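Side-chain contacts in ATPase BagA (Mycobacterium tuberculosis H37Rv, PDB 6BS3), which forms, with its partner BagB, a heterodimeric ATPase complex that hydrolyses ATP and mediates resistance to nitric oxide and to elevated glycerol: residues Ser19-Arg22 / Leu23-Val26; Ser331-Leu334 / Ala335-Val339. One frame throughout, in Å; residues are numbered along the deposited sequence.

Interaction 1 of 2, residues Ser19-Arg22 / Leu23-Val26; sequences SGVR and LHLV
Val-21 lays one methyl over the imidazole of His-24, three residues further along the chain. Val-21 CG1 stands 3.6 Å from the centroid of the His-24 ring and 15° off its normal, which meets the geometry of a CH-pi contact. The methyl is displaced toward the rim, so that its nearest ring atom is CE1 of His-24, 3.5 Å from Val-21 CG1. With CG1 anti to the backbone N (chi1 168°), this branch of the valine lies beside the carbonyl carbon, on the side where the chain runs on toward the ring; the same methyl, Val-21 CG1, also comes within 3.2 Å of Leu-23 O. A polar contact accompanies the apolar one: His-24 NE2 donates to Val-21 O across 3.4 Å, but the N-H...O angle of 127° makes this bond weak. The contact joins the loop before strand 23-28 to the first residues of that strand, a central one in the sheet of this P-loop ATPase of the ArsA family, flanked by strands 158-162 and 204-210. Backbone hydrogen bonds hold the entry on both flanks, Arg-22 and His-24 pairing with Ile-159, and Leu-23 with Gln-203 and Ala-205. The stronger polar partner of the imidazole is His-207, whose NE2 is hydrogen-bonded to His-24 ND1, the two rings meeting nearly parallel, while Leu-41 and Leu-45 of helix 34-46 also pack on His-24. The guanidinium of Arg-22 takes no part in the His-24 contact; its NH1 and NH2 are hydrogen-bonded to the carbonyl oxygens of Val-145 and Tyr-156.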
ATOM      1  N   SER A  19     -22.173   8.168 -17.513  1.00 51.08           N
ATOM      2  CA  SER A  19     -23.423   7.454 -17.193  1.00 51.92           C
ATOM      3  C   SER A  19     -23.697   6.368 -18.235  1.00 53.26           C
ATOM      4  O   SER A  19     -24.435   5.430 -17.959  1.00 52.25           O
ATOM      5  CB  SER A  19     -24.605   8.420 -17.129  1.00 57.65           C
ATOM      6  OG  SER A  19     -24.383   9.436 -16.165  1.00 71.46           O
ATOM      7  N   GLY A  20     -23.096   6.507 -19.412  1.00 49.97           N
ATOM      8  CA  GLY A  20     -23.212   5.537 -20.501  1.00 49.66           C
ATOM      9  C   GLY A  20     -22.194   4.409 -20.397  1.00 53.11           C
ATOM     10  O   GLY A  20     -22.333   3.392 -21.082  1.00 53.76           O
ATOM     11  N   VAL A  21     -21.150   4.590 -19.541  1.00 47.67           N
ATOM     12  CA  VAL A  21     -20.074   3.619 -19.283  1.00 45.64           C
ATOM     13  C   VAL A  21     -20.659   2.348 -18.610  1.00 48.07           C
ATOM     14  O   VAL A  21     -21.393   2.450 -17.621  1.00 46.88           O
ATOM     15  CB  VAL A  21     -18.917   4.248 -18.437  1.00 47.38           C
ATOM     16  CG1 VAL A  21     -17.951   3.189 -17.911  1.00 45.68           C
ATOM     17  CG2 VAL A  21     -18.161   5.310 -19.227  1.00 46.79           C
ATOM     18  N   ARG A  22     -20.295   1.163 -19.144  1.00 45.08           N
ATOM     19  CA  ARG A  22     -20.699  -0.158 -18.642  1.00 44.71           C
ATOM     20  C   ARG A  22     -19.590  -0.778 -17.794  1.00 47.54           C
ATOM     21  O   ARG A  22     -19.878  -1.627 -16.945  1.00 48.27           O
ATOM     22  CB  ARG A  22     -20.995  -1.114 -19.812  1.00 45.62           C
ATOM     23  CG  ARG A  22     -22.068  -0.650 -20.821  1.00 55.43           C
ATOM     24  CD  ARG A  22     -23.522  -1.115 -20.599  1.00 65.63           C
ATOM     25  NE  ARG A  22     -23.702  -2.326 -19.784  1.00 64.76           N
ATOM     26  CZ  ARG A  22     -23.313  -3.542 -20.145  1.00 68.56           C
ATOM     27  NH1 ARG A  22     -22.692  -3.730 -21.305  1.00 58.52           N
ATOM     28  NH2 ARG A  22     -23.491  -4.572 -19.329  1.00 46.72           N
ATOM     29  N   LEU A  23     -18.317  -0.409 -18.055  1.00 42.59           N
ATOM     30  CA  LEU A  23     -17.165  -0.955 -17.329  1.00 41.02           C
ATOM     31  C   LEU A  23     -16.384   0.121 -16.612  1.00 42.89           C
ATOM     32  O   LEU A  23     -15.717   0.921 -17.262  1.00 41.49           O
ATOM     33  CB  LEU A  23     -16.241  -1.791 -18.259  1.00 40.20           C
ATOM     34  CG  LEU A  23     -14.900  -2.273 -17.656  1.00 43.18           C
ATOM     35  CD1 LEU A  23     -15.122  -3.220 -16.477  1.00 42.48           C
ATOM     36  CD2 LEU A  23     -13.988  -2.871 -18.730  1.00 42.82           C
ATOM     37  N   HIS A  24     -16.429   0.101 -15.268  1.00 39.48           N
ATOM     38  CA  HIS A  24     -15.716   1.075 -14.432  1.00 39.12           C
ATOM     39  C   HIS A  24     -14.533   0.421 -13.767  1.00 42.43           C
ATOM     40  O   HIS A  24     -14.707  -0.555 -13.044  1.00 41.83           O
ATOM     41  CB  HIS A  24     -16.633   1.705 -13.362  1.00 38.81           C
ATOM     42  CG  HIS A  24     -17.774   2.481 -13.941  1.00 41.19           C
ATOM     43  ND1 HIS A  24     -17.681   3.849 -14.166  1.00 42.45           N
ATOM     44  CD2 HIS A  24     -18.999   2.058 -14.319  1.00 41.57           C
ATOM     45  CE1 HIS A  24     -18.844   4.207 -14.683  1.00 41.02           C
ATOM     46  NE2 HIS A  24     -19.666   3.163 -14.796  1.00 41.47           N
ATOM     47  N   LEU A  25     -13.326   0.943 -14.017  1.00 38.65           N
ATOM     48  CA  LEU A  25     -12.137   0.370 -13.399  1.00 39.08           C
ATOM     49  C   LEU A  25     -11.647   1.342 -12.337  1.00 43.19           C
ATOM     50  O   LEU A  25     -11.428   2.512 -12.636  1.00 44.28           O
ATOM     51  CB  LEU A  25     -11.049   0.063 -14.456  1.00 39.31           C
ATOM     52  CG  LEU A  25     -11.391  -0.953 -15.544  1.00 43.92           C
ATOM     53  CD1 LEU A  25     -10.676  -0.607 -16.847  1.00 44.39           C
ATOM     54  CD2 LEU A  25     -10.957  -2.354 -15.140  1.00 46.81           C
ATOM     55  N   VAL A  26     -11.540   0.877 -11.090  1.00 38.82           N
ATOM     56  CA  VAL A  26     -11.133   1.703  -9.947  1.00 38.28           C
ATOM     57  C   VAL A  26      -9.708   1.370  -9.538  1.00 43.69           C
ATOM     58  O   VAL A  26      -9.430   0.301  -8.965  1.00 42.23           O
ATOM     59  CB  VAL A  26     -12.148   1.653  -8.750  1.00 40.80           C
ATOM     60  CG1 VAL A  26     -11.744   2.625  -7.645  1.00 39.82           C
ATOM     61  CG2 VAL A  26     -13.578   1.946  -9.217  1.00 39.87           C
TER

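Interaction 2 of 2, residues Ser331-Leu334 / Ala335-Val339; sequences SESL and AQQGV
Gln-337 runs its side chain alongside the last turn of helix 324-336, where NE2 donates to Ser-333 O across 3.0 Å with an N-H...O angle of 166°. CG lies anti to the carbonyl carbon (chi1 -72°) and the chain is extended beyond it, which carries the amide to that oxygen. The acceptor lies nearly in the amide plane of Gln-337, yet the donor sits well above the carbonyl plane of Ser-333, so the bond is straight at the nitrogen but misses the lone pairs. The other end of the amide is also engaged, OE1 accepting from Glu-314 N on strand 312-316. Ser-333 O receives a weak second bond from Gln-337 N. Before this point the helix keeps its regular pattern, Ala-335 N bonding to Ser-331 O and Gln-336 N to Glu-332 O. It then closes in a Schellman motif: Val-339 N reaches back to Leu-334 O (3.1 Å), Gly-338 N bonds to Ala-335 O (3.0 Å), and Gly-338 adopts a positive phi of 96°. Leu-334 O takes a second donor, Gln-337 N at 3.2 Å, from the opposite face of the carbonyl plane to Val-339 N. The turn also sets Val-339 side by side with Leu-334, and both side chains touch Thr-44 of helix 34-46, whose OG1 is hydrogen-bonded to Ser-331 OG. On the exposed flank the Gln-336 side chain crosses that of Glu-332, Gln-336 NE2 lying 3.7 Å from Glu-332 CG. Ser-333 O, Leu-334 O and Ala-335 O are thus met within the helix end, and the two-ended Gln-337 amide ties it to strand 312-316, the outermost of the sheet in this chain.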
ATOM      1  N   SER A 331     -21.526   6.321  -0.769  1.00 43.08           N
ATOM      2  CA  SER A 331     -22.378   6.173  -1.962  1.00 43.18           C
ATOM      3  C   SER A 331     -23.263   7.430  -2.107  1.00 46.98           C
ATOM      4  O   SER A 331     -23.337   8.018  -3.189  1.00 45.46           O
ATOM      5  CB  SER A 331     -23.248   4.921  -1.838  1.00 45.75           C
ATOM      6  OG  SER A 331     -24.145   4.807  -2.930  1.00 52.82           O
ATOM      7  N   GLU A 332     -23.883   7.859  -0.983  1.00 43.96           N
ATOM      8  CA  GLU A 332     -24.684   9.072  -0.887  1.00 44.38           C
ATOM      9  C   GLU A 332     -23.821  10.314  -1.253  1.00 47.44           C
ATOM     10  O   GLU A 332     -24.275  11.141  -2.033  1.00 47.80           O
ATOM     11  CB  GLU A 332     -25.314   9.198   0.514  1.00 45.81           C
ATOM     12  CG  GLU A 332     -26.216  10.411   0.670  1.00 61.04           C
ATOM     13  CD  GLU A 332     -27.568  10.315  -0.013  1.00 96.82           C
ATOM     14  OE1 GLU A 332     -27.642  10.594  -1.233  1.00 88.26           O
ATOM     15  OE2 GLU A 332     -28.558   9.968   0.674  1.00100.62           O
ATOM     16  N   SER A 333     -22.564  10.394  -0.758  1.00 43.15           N
ATOM     17  CA  SER A 333     -21.645  11.492  -1.104  1.00 42.56           C
ATOM     18  C   SER A 333     -21.362  11.518  -2.622  1.00 46.99           C
ATOM     19  O   SER A 333     -21.425  12.580  -3.223  1.00 48.18           O
ATOM     20  CB  SER A 333     -20.352  11.392  -0.304  1.00 44.26           C
ATOM     21  OG  SER A 333     -19.401  12.319  -0.804  1.00 51.30           O
ATOM     22  N   LEU A 334     -21.115  10.347  -3.242  1.00 43.21           N
ATOM     23  CA  LEU A 334     -20.943  10.208  -4.693  1.00 42.37           C
ATOM     24  C   LEU A 334     -22.194  10.641  -5.457  1.00 48.18           C
ATOM     25  O   LEU A 334     -22.062  11.377  -6.431  1.00 49.38           O
ATOM     26  CB  LEU A 334     -20.580   8.775  -5.084  1.00 41.67           C
ATOM     27  CG  LEU A 334     -19.157   8.319  -4.718  1.00 45.62           C
ATOM     28  CD1 LEU A 334     -18.988   6.847  -5.009  1.00 44.17           C
ATOM     29  CD2 LEU A 334     -18.062   9.179  -5.446  1.00 46.43           C
ATOM     30  N   ALA A 335     -23.408  10.204  -5.006  1.00 44.68           N
ATOM     31  CA  ALA A 335     -24.690  10.550  -5.643  1.00 44.42           C
ATOM     32  C   ALA A 335     -24.927  12.082  -5.681  1.00 47.87           C
ATOM     33  O   ALA A 335     -25.324  12.613  -6.715  1.00 48.26           O
ATOM     34  CB  ALA A 335     -25.851   9.841  -4.936  1.00 44.77           C
ATOM     35  N   GLN A 336     -24.623  12.783  -4.578  1.00 44.19           N
ATOM     36  CA  GLN A 336     -24.769  14.244  -4.437  1.00 44.49           C
ATOM     37  C   GLN A 336     -23.861  15.056  -5.378  1.00 48.46           C
ATOM     38  O   GLN A 336     -24.132  16.232  -5.667  1.00 48.98           O
ATOM     39  CB  GLN A 336     -24.530  14.650  -2.974  1.00 45.91           C
ATOM     40  CG  GLN A 336     -25.600  14.084  -2.027  1.00 54.43           C
ATOM     41  CD  GLN A 336     -25.349  14.376  -0.565  1.00 79.40           C
ATOM     42  OE1 GLN A 336     -24.287  14.860  -0.158  1.00 78.09           O
ATOM     43  NE2 GLN A 336     -26.331  14.073   0.265  1.00 73.41           N
ATOM     44  N   GLN A 337     -22.791  14.415  -5.855  1.00 43.81           N
ATOM     45  CA  GLN A 337     -21.805  14.984  -6.765  1.00 43.26           C
ATOM     46  C   GLN A 337     -22.160  14.694  -8.225  1.00 46.98           C
ATOM     47  O   GLN A 337     -21.433  15.110  -9.121  1.00 47.67           O
ATOM     48  CB  GLN A 337     -20.391  14.476  -6.401  1.00 43.84           C
ATOM     49  CG  GLN A 337     -19.853  15.079  -5.112  1.00 42.46           C
ATOM     50  CD  GLN A 337     -18.558  14.441  -4.702  1.00 50.93           C
ATOM     51  OE1 GLN A 337     -17.498  14.833  -5.152  1.00 46.73           O
ATOM     52  NE2 GLN A 337     -18.606  13.433  -3.843  1.00 40.76           N
ATOM     53  N   GLY A 338     -23.289  14.022  -8.448  1.00 43.83           N
ATOM     54  CA  GLY A 338     -23.790  13.686  -9.776  1.00 42.81           C
ATOM     55  C   GLY A 338     -23.449  12.308 -10.300  1.00 46.44           C
ATOM     56  O   GLY A 338     -23.719  12.017 -11.466  1.00 47.82           O
ATOM     57  N   VAL A 339     -22.872  11.427  -9.461  1.00 41.73           N
ATOM     58  CA  VAL A 339     -22.553  10.076  -9.916  1.00 40.17           C
ATOM     59  C   VAL A 339     -23.874   9.311 -10.096  1.00 44.38           C
ATOM     60  O   VAL A 339     -24.683   9.257  -9.162  1.00 44.68           O
ATOM     61  CB  VAL A 339     -21.530   9.341  -9.017  1.00 42.38           C
ATOM     62  CG1 VAL A 339     -21.251   7.941  -9.543  1.00 41.24           C
ATOM     63  CG2 VAL A 339     -20.235  10.142  -8.884  1.00 41.72           C
TER

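Interaction 1 lies at the start of the central strand 23-28 and interaction 2 at the end of helix 324-336, near the two ends of the chain; their centres are 15 Å apart and their nearest atoms about 5 Å, without touching. Helix 34-46 is their common neighbour, since Leu-41 meets both His-24 and Val-339. That helix begins at Lys-34, an ATP-binding residue whose side chain is about 12 Å from that of His-24. Interaction 2 is closer to the nucleotide: the Ser-333 side chain is about 4 Å from that of ATP-binding Pro-316 and about 9 Å from bound ADP. It thus lies just behind residues that bind the nucleotide, whereas interaction 1 relates to the site through strand 23-28 and helix 34-46.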